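Long-range contact in halohydrin epoxidase A (Corynebacterium sp., PDB 4Z9F), which probably catalyses the reversible interconversion of vicinal halohydrins and epoxides, releasing halide as an epoxide forms, on a Rossmann-type fold: residues S128-P140 with Y147-E159. The protein carries 1 engineered substitution. Numbering follows the deposited sequence.
Sequences SVIFITSSVGKKP and YGPARAATVALVE
Lys138 and Glu159 form a salt bridge. Lys138 NZ donates to Glu159 OE1 at 2.8 Å and meets the syn side of the carboxylate, 16° out of its plane. The lysine chain is bent at its second torsion (chi2 -78°), which carries CE past Val155 CG1 towards the acid. Nearby, a water bridges the segments by donating to both Gly137 O and Ala152 O. At the other end of the contact, another water joins Ser134 OG to Tyr147 OH. Ser134 OG also accepts from Val136 N, closing an ST turn. Arg151 NH1 donates to Tyr147 OH at 2.8 Å, nearly in the guanidinium plane. Thr133 O lies 3.4 Å above the centre of that plane, and Arg151 NH2 is hydrogen-bonded to Asp80 O.

Ser134, Tyr147 and Arg151 are consistent with the Ser-Tyr-Arg catalytic triad of halohydrin dehalogenases, relatives of the short-chain dehydrogenases. Strand 127-132 and helix 147-165 belong to a beta-alpha-beta unit of the Rossmann-type sheet. The axes of strand 128-132 and helix 147-159 run nearly antiparallel, at 162°.

Val136 CG2 meets Tyr147 CD1 and Gly148 CA, both at 3.7 Å. Gly137 CA packs on Arg151 CB and Val155 CG2. Val155 CG2 also reaches Thr133 OG1, which is hydrogen-bonded to Ile175 O. Back on the strand, Phe131 CD1 sits 3.4 Å from Val158 CG2, while Phe131 CD2 touches Thr154 CG2 at 3.8 Å. Pro110 of helix 96-123 also packs against Phe131.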
loop_
_atom_site.group_PDB
_atom_site.type_symbol
_atom_site.label_atom_id
_atom_site.label_comp_id
_atom_site.label_asym_id
_atom_site.label_seq_id
_atom_site.Cartn_x
_atom_site.Cartn_y
_atom_site.Cartn_z
ATOM N N SER C 128 -16.992 0.153 19.170
ATOM C CA SER C 128 -16.134 0.685 18.122
ATOM C C SER C 128 -15.027 1.514 18.755
ATOM O O SER C 128 -15.264 2.297 19.681
ATOM C CB SER C 128 -16.926 1.533 17.122
ATOM O OG SER C 128 -17.928 0.777 16.475
ATOM N N VAL C 129 -13.807 1.318 18.275
ATOM C CA VAL C 129 -12.664 2.083 18.720
ATOM C C VAL C 129 -12.098 2.715 17.456
ATOM O O VAL C 129 -11.616 2.001 16.562
ATOM C CB VAL C 129 -11.627 1.215 19.449
ATOM C CG1 VAL C 129 -10.528 2.065 20.042
ATOM C CG2 VAL C 129 -12.302 0.370 20.555
ATOM N N ILE C 130 -12.209 4.040 17.356
ATOM C CA ILE C 130 -11.815 4.789 16.167
ATOM C C ILE C 130 -10.597 5.620 16.522
ATOM O O ILE C 130 -10.660 6.471 17.416
ATOM C CB ILE C 130 -12.960 5.676 15.661
ATOM C CG1 ILE C 130 -14.172 4.812 15.335
ATOM C CG2 ILE C 130 -12.519 6.465 14.429
ATOM C CD1 ILE C 130 -15.443 5.567 15.282
ATOM N N PHE C 131 -9.488 5.378 15.826
ATOM C CA PHE C 131 -8.245 6.083 16.085
ATOM C C PHE C 131 -8.100 7.208 15.070
ATOM O O PHE C 131 -8.150 6.966 13.858
ATOM C CB PHE C 131 -7.052 5.129 16.015
ATOM C CG PHE C 131 -7.013 4.135 17.138
ATOM C CD1 PHE C 131 -7.786 2.979 17.096
ATOM C CD2 PHE C 131 -6.184 4.345 18.230
ATOM C CE1 PHE C 131 -7.735 2.047 18.138
ATOM C CE2 PHE C 131 -6.142 3.423 19.282
ATOM C CZ PHE C 131 -6.914 2.275 19.230
ATOM N N ILE C 132 -7.953 8.437 15.557
ATOM C CA ILE C 132 -7.654 9.561 14.676
ATOM C C ILE C 132 -6.144 9.651 14.558
ATOM O O ILE C 132 -5.447 9.883 15.552
ATOM C CB ILE C 132 -8.251 10.878 15.196
ATOM C CG1 ILE C 132 -9.687 10.678 15.680
ATOM C CG2 ILE C 132 -8.174 11.954 14.094
ATOM C CD1 ILE C 132 -10.742 10.391 14.616
ATOM N N THR C 133 -5.636 9.443 13.342
ATOM C CA THR C 133 -4.199 9.396 13.123
ATOM C C THR C 133 -3.835 10.542 12.188
ATOM O O THR C 133 -4.027 11.712 12.539
ATOM C CB THR C 133 -3.781 8.019 12.579
ATOM O OG1 THR C 133 -4.370 7.780 11.291
ATOM C CG2 THR C 133 -4.268 6.920 13.542
ATOM N N SER C 134 -3.371 10.232 10.986
ATOM C CA SER C 134 -2.947 11.279 10.067
ATOM C C SER C 134 -2.761 10.646 8.700
ATOM O O SER C 134 -2.557 9.435 8.593
ATOM C CB SER C 134 -1.645 11.935 10.520
ATOM O OG SER C 134 -1.195 12.839 9.524
ATOM N N SER C 135 -2.809 11.477 7.655
ATOM C CA SER C 135 -2.483 10.951 6.335
ATOM C C SER C 135 -1.095 10.328 6.325
ATOM O O SER C 135 -0.856 9.351 5.601
ATOM C CB SER C 135 -2.581 12.055 5.277
ATOM O OG SER C 135 -1.558 13.013 5.456
ATOM N N VAL C 136 -0.166 10.859 7.133
ATOM C CA VAL C 136 1.191 10.311 7.158
ATOM C C VAL C 136 1.255 8.975 7.875
ATOM O O VAL C 136 2.324 8.364 7.926
ATOM C CB VAL C 136 2.228 11.266 7.789
ATOM C CG1 VAL C 136 2.334 12.540 6.967
ATOM C CG2 VAL C 136 1.888 11.579 9.259
ATOM N N GLY C 137 0.143 8.496 8.427
ATOM C CA GLY C 137 0.115 7.113 8.858
ATOM C C GLY C 137 0.229 6.125 7.713
ATOM O O GLY C 137 0.522 4.947 7.949
ATOM N N LYS C 138 -0.001 6.579 6.476
ATOM C CA LYS C 138 0.065 5.721 5.299
ATOM C C LYS C 138 1.009 6.265 4.228
ATOM O O LYS C 138 1.608 5.481 3.491
ATOM C CB LYS C 138 -1.335 5.530 4.709
ATOM C CG LYS C 138 -2.148 4.473 5.436
ATOM C CD LYS C 138 -1.712 3.083 5.008
ATOM C CE LYS C 138 -2.442 2.004 5.799
ATOM N NZ LYS C 138 -1.914 0.654 5.483
ATOM N N LYS C 139 1.134 7.587 4.103
ATOM C CA LYS C 139 1.957 8.192 3.050
ATOM C C LYS C 139 2.891 9.215 3.669
ATOM O O LYS C 139 2.418 10.189 4.294
ATOM C CB LYS C 139 1.080 8.817 1.956
ATOM C CG LYS C 139 1.824 9.265 0.672
ATOM C CD LYS C 139 2.284 10.721 0.787
ATOM C CE LYS C 139 1.130 11.713 0.593
ATOM N NZ LYS C 139 1.351 13.039 1.261
ATOM N N PRO C 140 4.207 9.053 3.507
ATOM C CA PRO C 140 5.179 9.895 4.211
ATOM C C PRO C 140 5.230 11.301 3.630
ATOM O O PRO C 140 4.896 11.535 2.465
ATOM C CB PRO C 140 6.501 9.161 3.968
ATOM C CG PRO C 140 6.299 8.547 2.585
ATOM C CD PRO C 140 4.854 8.121 2.567
ATOM N N TYR C 147 6.852 12.401 13.636
ATOM C CA TYR C 147 5.395 12.320 13.713
ATOM C C TYR C 147 4.840 11.236 12.797
ATOM O O TYR C 147 3.897 10.527 13.164
ATOM C CB TYR C 147 4.825 13.687 13.339
ATOM C CG TYR C 147 3.323 13.891 13.329
ATOM C CD1 TYR C 147 2.610 13.841 12.140
ATOM C CD2 TYR C 147 2.638 14.243 14.480
ATOM C CE1 TYR C 147 1.243 14.080 12.110
ATOM C CE2 TYR C 147 1.275 14.475 14.463
ATOM C CZ TYR C 147 0.581 14.398 13.272
ATOM O OH TYR C 147 -0.777 14.632 13.231
ATOM N N GLY C 148 5.391 11.107 11.590
ATOM C CA GLY C 148 4.963 10.073 10.675
ATOM C C GLY C 148 5.114 8.678 11.257
ATOM O O GLY C 148 4.146 7.916 11.327
ATOM N N PRO C 149 6.342 8.299 11.638
ATOM C CA PRO C 149 6.533 6.990 12.288
ATOM C C PRO C 149 5.562 6.717 13.431
ATOM O O PRO C 149 4.988 5.623 13.505
ATOM C CB PRO C 149 7.983 7.073 12.770
ATOM C CG PRO C 149 8.645 7.864 11.678
ATOM C CD PRO C 149 7.633 8.917 11.285
ATOM N N ALA C 150 5.348 7.694 14.310
ATOM C CA ALA C 150 4.428 7.483 15.428
ATOM C C ALA C 150 2.994 7.254 14.949
ATOM O O ALA C 150 2.284 6.388 15.481
ATOM C CB ALA C 150 4.509 8.669 16.390
ATOM N N ARG C 151 2.539 8.023 13.958
ATOM C CA ARG C 151 1.212 7.780 13.399
ATOM C C ARG C 151 1.139 6.412 12.723
ATOM O O ARG C 151 0.137 5.701 12.852
ATOM C CB ARG C 151 0.837 8.871 12.396
ATOM C CG ARG C 151 0.643 10.258 13.003
ATOM C CD ARG C 151 -0.571 10.319 13.918
ATOM N NE ARG C 151 -0.936 11.700 14.242
ATOM C CZ ARG C 151 -1.881 12.037 15.109
ATOM N NH1 ARG C 151 -2.147 13.313 15.334
ATOM N NH2 ARG C 151 -2.542 11.097 15.768
ATOM N N ALA C 152 2.171 6.042 11.965
ATOM C CA ALA C 152 2.123 4.753 11.268
ATOM C C ALA C 152 2.063 3.590 12.249
ATOM O O ALA C 152 1.432 2.567 11.963
ATOM C CB ALA C 152 3.330 4.598 10.338
ATOM N N ALA C 153 2.730 3.712 13.396
ATOM C CA ALA C 153 2.631 2.651 14.398
ATOM C C ALA C 153 1.183 2.432 14.816
ATOM O O ALA C 153 0.733 1.289 14.941
ATOM C CB ALA C 153 3.503 2.979 15.617
ATOM N N THR C 154 0.429 3.515 15.003
ATOM C CA THR C 154 -0.946 3.390 15.470
ATOM C C THR C 154 -1.895 2.934 14.363
ATOM O O THR C 154 -2.891 2.253 14.630
ATOM C CB THR C 154 -1.390 4.715 16.090
ATOM O OG1 THR C 154 -0.528 5.009 17.193
ATOM C CG2 THR C 154 -2.798 4.644 16.576
ATOM N N VAL C 155 -1.598 3.256 13.111
ATOM C CA VAL C 155 -2.373 2.646 12.042
ATOM C C VAL C 155 -2.134 1.142 12.021
ATOM O O VAL C 155 -3.070 0.353 11.862
ATOM C CB VAL C 155 -2.026 3.299 10.692
ATOM C CG1 VAL C 155 -2.785 2.607 9.559
ATOM C CG2 VAL C 155 -2.369 4.794 10.722
ATOM N N ALA C 156 -0.872 0.727 12.167
ATOM C CA ALA C 156 -0.533 -0.693 12.194
ATOM C C ALA C 156 -1.123 -1.385 13.414
ATOM O O ALA C 156 -1.449 -2.580 13.358
ATOM C CB ALA C 156 0.989 -0.861 12.176
ATOM N N LEU C 157 -1.261 -0.660 14.525
ATOM C CA LEU C 157 -1.940 -1.234 15.685
ATOM C C LEU C 157 -3.389 -1.561 15.350
ATOM O O LEU C 157 -3.883 -2.652 15.667
ATOM C CB LEU C 157 -1.852 -0.271 16.868
ATOM C CG LEU C 157 -2.728 -0.565 18.097
ATOM C CD1 LEU C 157 -2.110 -1.686 18.913
ATOM C CD2 LEU C 157 -2.865 0.702 18.922
ATOM N N VAL C 158 -4.073 -0.644 14.669
ATOM C CA VAL C 158 -5.435 -0.898 14.212
ATOM C C VAL C 158 -5.490 -2.123 13.306
ATOM O O VAL C 158 -6.320 -3.022 13.493
ATOM C CB VAL C 158 -5.988 0.344 13.495
ATOM C CG1 VAL C 158 -7.257 0.004 12.740
ATOM C CG2 VAL C 158 -6.222 1.455 14.503
ATOM N N GLU C 159 -4.632 -2.161 12.279
ATOM C CA GLU C 159 -4.712 -3.242 11.301
ATOM C C GLU C 159 -4.444 -4.596 11.950
ATOM O O GLU C 159 -5.050 -5.604 11.573
ATOM C CB GLU C 159 -3.719 -2.990 10.168
ATOM C CG GLU C 159 -4.028 -1.722 9.423
ATOM C CD GLU C 159 -3.092 -1.471 8.255
ATOM O OE1 GLU C 159 -3.499 -0.704 7.360
ATOM O OE2 GLU C 159 -1.965 -2.030 8.240
HETATM O O HOH W 1 -1.513 15.136 10.896
HETATM O O HOH W 2 1.094 2.063 9.203
#